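Local coordinates for protein suppressor of RNA silencing p3 (Rice hoja blanca virus, PDB 3AJF) that suppresses RNA-mediated gene silencing in the host, presumably by binding double-stranded RNA, and works as a homodimer, at residues Asp18-Phe23 / Thr78-Thr83; Gln41-Pro46 / Ser53-Ser58. All coordinates share one frame; numbering follows the deposited sequence.

Contact 1 (Asp18-Phe23 / Thr78-Thr83)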
loop_
_atom_site.group_PDB
_atom_site.type_symbol
_atom_site.label_atom_id
_atom_site.label_comp_id
_atom_site.label_asym_id
_atom_site.label_seq_id
_atom_site.Cartn_x
_atom_site.Cartn_y
_atom_site.Cartn_z
ATOM N N ASP A 18 -4.496 -11.651 15.698
ATOM C CA ASP A 18 -5.512 -12.230 14.832
ATOM C C ASP A 18 -5.641 -11.488 13.511
ATOM O O ASP A 18 -6.114 -12.082 12.528
ATOM C CB ASP A 18 -6.861 -12.287 15.525
ATOM C CG ASP A 18 -6.881 -13.282 16.723
ATOM O OD1 ASP A 18 -5.977 -14.149 16.836
ATOM O OD2 ASP A 18 -7.828 -13.207 17.530
ATOM N N LEU A 19 -5.231 -10.206 13.484
ATOM C CA LEU A 19 -5.205 -9.453 12.229
ATOM C C LEU A 19 -4.139 -10.018 11.303
ATOM O O LEU A 19 -4.380 -10.197 10.105
ATOM C CB LEU A 19 -4.984 -7.941 12.447
ATOM C CG LEU A 19 -4.731 -7.101 11.161
ATOM C CD1 LEU A 19 -5.853 -7.261 10.075
ATOM C CD2 LEU A 19 -4.578 -5.655 11.482
ATOM N N LEU A 20 -2.951 -10.279 11.836
ATOM C CA LEU A 20 -1.898 -10.893 11.015
ATOM C C LEU A 20 -2.301 -12.273 10.502
ATOM O O LEU A 20 -1.988 -12.630 9.361
ATOM C CB LEU A 20 -0.552 -10.937 11.751
ATOM C CG LEU A 20 0.124 -9.582 12.060
ATOM C CD1 LEU A 20 1.364 -9.789 12.958
ATOM C CD2 LEU A 20 0.500 -8.824 10.798
ATOM N N SER A 21 -2.997 -13.046 11.332
ATOM C CA SER A 21 -3.508 -14.348 10.913
ATOM C C SER A 21 -4.550 -14.227 9.825
ATOM O O SER A 21 -4.557 -15.029 8.873
ATOM C CB SER A 21 -4.160 -15.079 12.089
ATOM O OG SER A 21 -3.187 -15.332 13.066
ATOM N N LEU A 22 -5.478 -13.286 10.002
ATOM C CA LEU A 22 -6.540 -13.079 9.014
ATOM C C LEU A 22 -5.955 -12.643 7.654
ATOM O O LEU A 22 -6.387 -13.149 6.605
ATOM C CB LEU A 22 -7.536 -12.034 9.523
ATOM C CG LEU A 22 -8.669 -11.650 8.566
ATOM C CD1 LEU A 22 -9.600 -12.873 8.280
ATOM C CD2 LEU A 22 -9.420 -10.434 9.094
ATOM N N PHE A 23 -4.975 -11.732 7.704
ATOM C CA PHE A 23 -4.261 -11.194 6.516
ATOM C C PHE A 23 -3.619 -12.393 5.815
ATOM O O PHE A 23 -3.868 -12.612 4.619
ATOM C CB PHE A 23 -3.223 -10.156 6.993
ATOM C CG PHE A 23 -2.408 -9.469 5.903
ATOM C CD1 PHE A 23 -2.704 -9.580 4.537
ATOM C CD2 PHE A 23 -1.349 -8.639 6.290
ATOM C CE1 PHE A 23 -1.928 -8.926 3.584
ATOM C CE2 PHE A 23 -0.576 -7.949 5.330
ATOM C CZ PHE A 23 -0.870 -8.101 3.971
ATOM N N THR A 78 -3.988 -0.450 7.956
ATOM C CA THR A 78 -3.547 0.663 7.160
ATOM C C THR A 78 -2.096 0.988 7.492
ATOM O O THR A 78 -1.310 1.329 6.590
ATOM C CB THR A 78 -4.449 1.898 7.425
ATOM O OG1 THR A 78 -5.777 1.604 6.969
ATOM C CG2 THR A 78 -3.935 3.114 6.701
ATOM N N CYS A 79 -1.744 0.900 8.771
ATOM C CA CYS A 79 -0.350 1.083 9.194
ATOM C C CYS A 79 0.566 0.124 8.436
ATOM O O CYS A 79 1.610 0.535 7.913
ATOM C CB CYS A 79 -0.156 0.863 10.722
ATOM S SG CYS A 79 1.503 1.358 11.315
ATOM N N LEU A 80 0.181 -1.155 8.397
ATOM C CA LEU A 80 0.967 -2.180 7.694
ATOM C C LEU A 80 1.139 -1.827 6.201
ATOM O O LEU A 80 2.260 -1.894 5.643
ATOM C CB LEU A 80 0.278 -3.545 7.847
ATOM C CG LEU A 80 0.216 -4.119 9.270
ATOM C CD1 LEU A 80 -0.533 -5.482 9.288
ATOM C CD2 LEU A 80 1.645 -4.243 9.842
ATOM N N VAL A 81 0.042 -1.411 5.560
ATOM C CA VAL A 81 0.114 -1.017 4.165
ATOM C C VAL A 81 1.113 0.133 4.000
ATOM O O VAL A 81 2.001 0.100 3.129
ATOM C CB VAL A 81 -1.271 -0.644 3.551
ATOM C CG1 VAL A 81 -1.073 0.020 2.176
ATOM C CG2 VAL A 81 -2.061 -1.845 3.361
ATOM N N SER A 82 0.940 1.147 4.840
ATOM C CA SER A 82 1.695 2.369 4.762
ATOM C C SER A 82 3.179 2.076 4.989
ATOM O O SER A 82 4.045 2.560 4.209
ATOM C CB SER A 82 1.108 3.385 5.758
ATOM O OG SER A 82 2.000 4.432 5.993
ATOM N N THR A 83 3.486 1.265 6.004
ATOM C CA THR A 83 4.872 0.933 6.321
ATOM C C THR A 83 5.563 -0.029 5.354
ATOM O O THR A 83 6.734 0.175 5.019
ATOM C CB THR A 83 5.081 0.420 7.807
ATOM O OG1 THR A 83 4.497 -0.862 7.963
ATOM C CG2 THR A 83 4.405 1.289 8.752
#
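The F23 ring meets L80 obliquely, with L80 CD1 4.4 Å from F23 CD2. F39 joins the same aromatic ring in an edge-to-face pair, and A59 of helix 49-64 also touches it.

The closer pair is aliphatic. L20 CD2 and L80 CD1 are 3.8 Å apart, in normal methyl-to-methyl contact. One methyl of L80 therefore serves both L20 and F23, which sit on successive turns of helix 17-30. L80 points toward that helix. Its CD1 lies anti to its CA (chi2 179°), which extends the chain toward L20 and F23. L20 leaves its helix at a slant, and only its branched end closes in. The two backbones stay well apart: L20 CA and L80 CA are 9.8 Å from each other.

The contact joins helix 17-30 to helix 74-85, both part of the helical domain of NS3. Next to L80, C79 forms a disulfide with C10, tying helix 74-85 to the N-terminal part of the chain. S82 turns to the dimer interface, where its OG hydrogen-bonds to the OG of S82 of the second subunit.

No hydrogen bond or charge pair crosses between 18-23 and 78-83. The two segments bury 122 Å² in all. This is a small apolar contact, held by dispersion and the hydrophobic effect, with no directional bond to fix it.

Contact 2 (Gln41-Pro46 / Ser53-Ser58). With SO4 (sulfate ion), chain E.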
loop_
_atom_site.group_PDB
_atom_site.type_symbol
_atom_site.label_atom_id
_atom_site.label_comp_id
_atom_site.label_asym_id
_atom_site.label_seq_id
_atom_site.Cartn_x
_atom_site.Cartn_y
_atom_site.Cartn_z
ATOM N N GLN A 41 8.908 -13.841 5.978
ATOM C CA GLN A 41 10.003 -13.104 5.345
ATOM C C GLN A 41 9.561 -11.691 4.936
ATOM O O GLN A 41 10.299 -10.730 5.115
ATOM C CB GLN A 41 10.524 -13.825 4.110
ATOM C CG GLN A 41 11.588 -12.994 3.372
ATOM C CD GLN A 41 12.823 -12.785 4.217
ATOM O OE1 GLN A 41 13.426 -13.751 4.690
ATOM N NE2 GLN A 41 13.209 -11.524 4.424
HETATM N N MSE A 42 8.357 -11.571 4.381
HETATM C CA MSE A 42 7.866 -10.271 3.968
HETATM C C MSE A 42 7.731 -9.362 5.194
HETATM O O MSE A 42 8.022 -8.160 5.138
HETATM C CB MSE A 42 6.509 -10.420 3.333
HETATM C CG MSE A 42 6.147 -9.302 2.518
HETATM SE SE MSE A 42 7.052 -9.484 0.835
HETATM C CE MSE A 42 6.366 -11.178 0.188
ATOM N N ILE A 43 7.273 -9.947 6.295
ATOM C CA ILE A 43 7.115 -9.183 7.522
ATOM C C ILE A 43 8.461 -8.634 8.017
ATOM O O ILE A 43 8.557 -7.472 8.502
ATOM C CB ILE A 43 6.407 -10.035 8.637
ATOM C CG1 ILE A 43 4.931 -10.270 8.272
ATOM C CG2 ILE A 43 6.493 -9.332 10.031
ATOM C CD1 ILE A 43 4.046 -9.044 8.321
ATOM N N ARG A 44 9.489 -9.491 7.930
ATOM C CA ARG A 44 10.830 -9.134 8.363
ATOM C C ARG A 44 11.501 -8.182 7.397
ATOM O O ARG A 44 12.128 -7.204 7.836
ATOM C CB ARG A 44 11.694 -10.384 8.519
ATOM C CG ARG A 44 11.257 -11.294 9.646
ATOM C CD ARG A 44 12.394 -12.258 10.044
ATOM N NE ARG A 44 12.813 -13.096 8.924
ATOM C CZ ARG A 44 12.215 -14.230 8.554
ATOM N NH1 ARG A 44 11.129 -14.687 9.197
ATOM N NH2 ARG A 44 12.703 -14.911 7.519
ATOM N N LYS A 45 11.401 -8.468 6.098
ATOM C CA LYS A 45 12.062 -7.642 5.084
ATOM C C LYS A 45 11.696 -8.089 3.701
ATOM O O LYS A 45 12.204 -9.103 3.224
ATOM C CB LYS A 45 13.602 -7.644 5.227
ATOM C CG LYS A 45 14.275 -6.497 4.430
ATOM C CD LYS A 45 15.787 -6.460 4.679
ATOM C CE LYS A 45 16.458 -5.299 3.945
ATOM N NZ LYS A 45 17.971 -5.536 3.844
ATOM N N PRO A 46 10.764 -7.367 3.063
ATOM C CA PRO A 46 10.380 -7.707 1.681
ATOM C C PRO A 46 11.621 -7.811 0.779
ATOM O O PRO A 46 12.505 -6.941 0.847
ATOM C CB PRO A 46 9.508 -6.513 1.280
ATOM C CG PRO A 46 8.871 -6.086 2.619
ATOM C CD PRO A 46 9.990 -6.234 3.600
ATOM N N SER A 53 4.189 -6.653 -3.863
ATOM C CA SER A 53 3.015 -6.142 -4.575
ATOM C C SER A 53 1.768 -6.948 -4.255
ATOM O O SER A 53 0.697 -6.381 -3.963
ATOM C CB SER A 53 3.244 -6.186 -6.087
ATOM O OG SER A 53 2.046 -5.844 -6.754
ATOM N N VAL A 54 1.900 -8.269 -4.312
ATOM C CA VAL A 54 0.811 -9.190 -3.998
ATOM C C VAL A 54 0.355 -9.086 -2.504
ATOM O O VAL A 54 -0.851 -9.008 -2.205
ATOM C CB VAL A 54 1.258 -10.606 -4.368
ATOM C CG1 VAL A 54 0.347 -11.633 -3.780
ATOM C CG2 VAL A 54 1.332 -10.765 -5.908
ATOM N N PHE A 55 1.318 -9.071 -1.585
ATOM C CA PHE A 55 1.096 -8.847 -0.137
ATOM C C PHE A 55 0.309 -7.558 0.109
ATOM O O PHE A 55 -0.727 -7.570 0.786
ATOM C CB PHE A 55 2.482 -8.781 0.499
ATOM C CG PHE A 55 2.539 -8.467 1.982
ATOM C CD1 PHE A 55 2.475 -9.485 2.935
ATOM C CD2 PHE A 55 2.843 -7.150 2.422
ATOM C CE1 PHE A 55 2.620 -9.199 4.334
ATOM C CE2 PHE A 55 2.988 -6.855 3.806
ATOM C CZ PHE A 55 2.884 -7.867 4.751
ATOM N N LEU A 56 0.774 -6.445 -0.468
ATOM C CA LEU A 56 0.070 -5.159 -0.293
ATOM C C LEU A 56 -1.325 -5.136 -0.927
ATOM O O LEU A 56 -2.269 -4.551 -0.362
ATOM C CB LEU A 56 0.898 -3.985 -0.830
ATOM C CG LEU A 56 2.256 -3.728 -0.146
ATOM C CD1 LEU A 56 3.028 -2.760 -1.018
ATOM C CD2 LEU A 56 2.101 -3.166 1.212
ATOM N N LYS A 57 -1.457 -5.743 -2.107
ATOM C CA LYS A 57 -2.741 -5.769 -2.795
ATOM C C LYS A 57 -3.817 -6.537 -2.022
ATOM O O LYS A 57 -4.998 -6.152 -2.055
ATOM C CB LYS A 57 -2.588 -6.341 -4.199
ATOM C CG LYS A 57 -2.030 -5.351 -5.167
ATOM C CD LYS A 57 -1.278 -6.063 -6.275
ATOM C CE LYS A 57 -2.102 -6.360 -7.484
ATOM N NZ LYS A 57 -1.303 -7.373 -8.289
ATOM N N SER A 58 -3.427 -7.598 -1.321
ATOM C CA SER A 58 -4.381 -8.308 -0.434
ATOM C C SER A 58 -4.842 -7.427 0.734
ATOM O O SER A 58 -6.044 -7.403 1.072
ATOM C CB SER A 58 -3.819 -9.632 0.096
ATOM O OG SER A 58 -4.082 -10.716 -0.779
HETATM S S SO4 E . -3.806 -9.985 -6.962
HETATM O O1 SO4 E . -2.358 -9.910 -7.119
HETATM O O2 SO4 E . -4.194 -10.207 -5.574
HETATM O O3 SO4 E . -4.274 -11.052 -7.829
HETATM O O4 SO4 E . -4.434 -8.741 -7.385
#
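The main interaction is CH-pi, between M42 and F55. M42 is a selenomethionine. Its CG lies over one face of the F55 ring, 3.7 Å from the ring centroid and 12° off the normal. M42 CG is anti to its backbone N (chi1 -161°), and this places the CG methylene over the ring. The chain then bends at chi2 (79°). This puts SE farther out, 5.2 Å from the F55 centroid, in an oblique Met-aromatic contact.

The other contact is aliphatic, at the ring edge. I43 CD1 comes near the plane of the F55 ring, 3.9 Å from CZ. The side chains of I43 and F55 cross at about a right angle.

The pairing packs two consecutive helices, 36-44 and 49-64, joined by a short loop. The two segments run roughly across each other. L27 of helix 17-30 also touches F55, and Y84 of helix 74-85 meets its ring edge-to-face.

Polar bonds lie away from the ring. At the end of helix 36-44, K45 is the first residue to leave helical geometry. Q41 NE2 holds K45 O at 2.9 Å, within the Q41 amide plane and nearly straight. R44 NH2 makes a weak bond to Q41 OE1. On the other segment, K57 NZ donates to O1 of a sulfate ion at 3.0 Å. The ion probably came from the crystallisation liquor.

In the fold
Contacts 1 and 2 lie about 10 Å apart, centre to centre, and they touch directly. F23 of contact 1 and F55 of contact 2 bring their rings together with planes at about 40°. F23 CZ also packs on the F55 backbone, 3.2 Å from its O. Farther along, V81 O is 3.8 Å from L56 CD2. Along the chain, contact 2 falls between the two halves of contact 1. Together they join all four helices into one apolar core. Both contacts have a residue at the dimer interface: besides S82 of contact 1, S53 of contact 2 packs on S64 of the second subunit. The sulfate lies outside both apolar contacts.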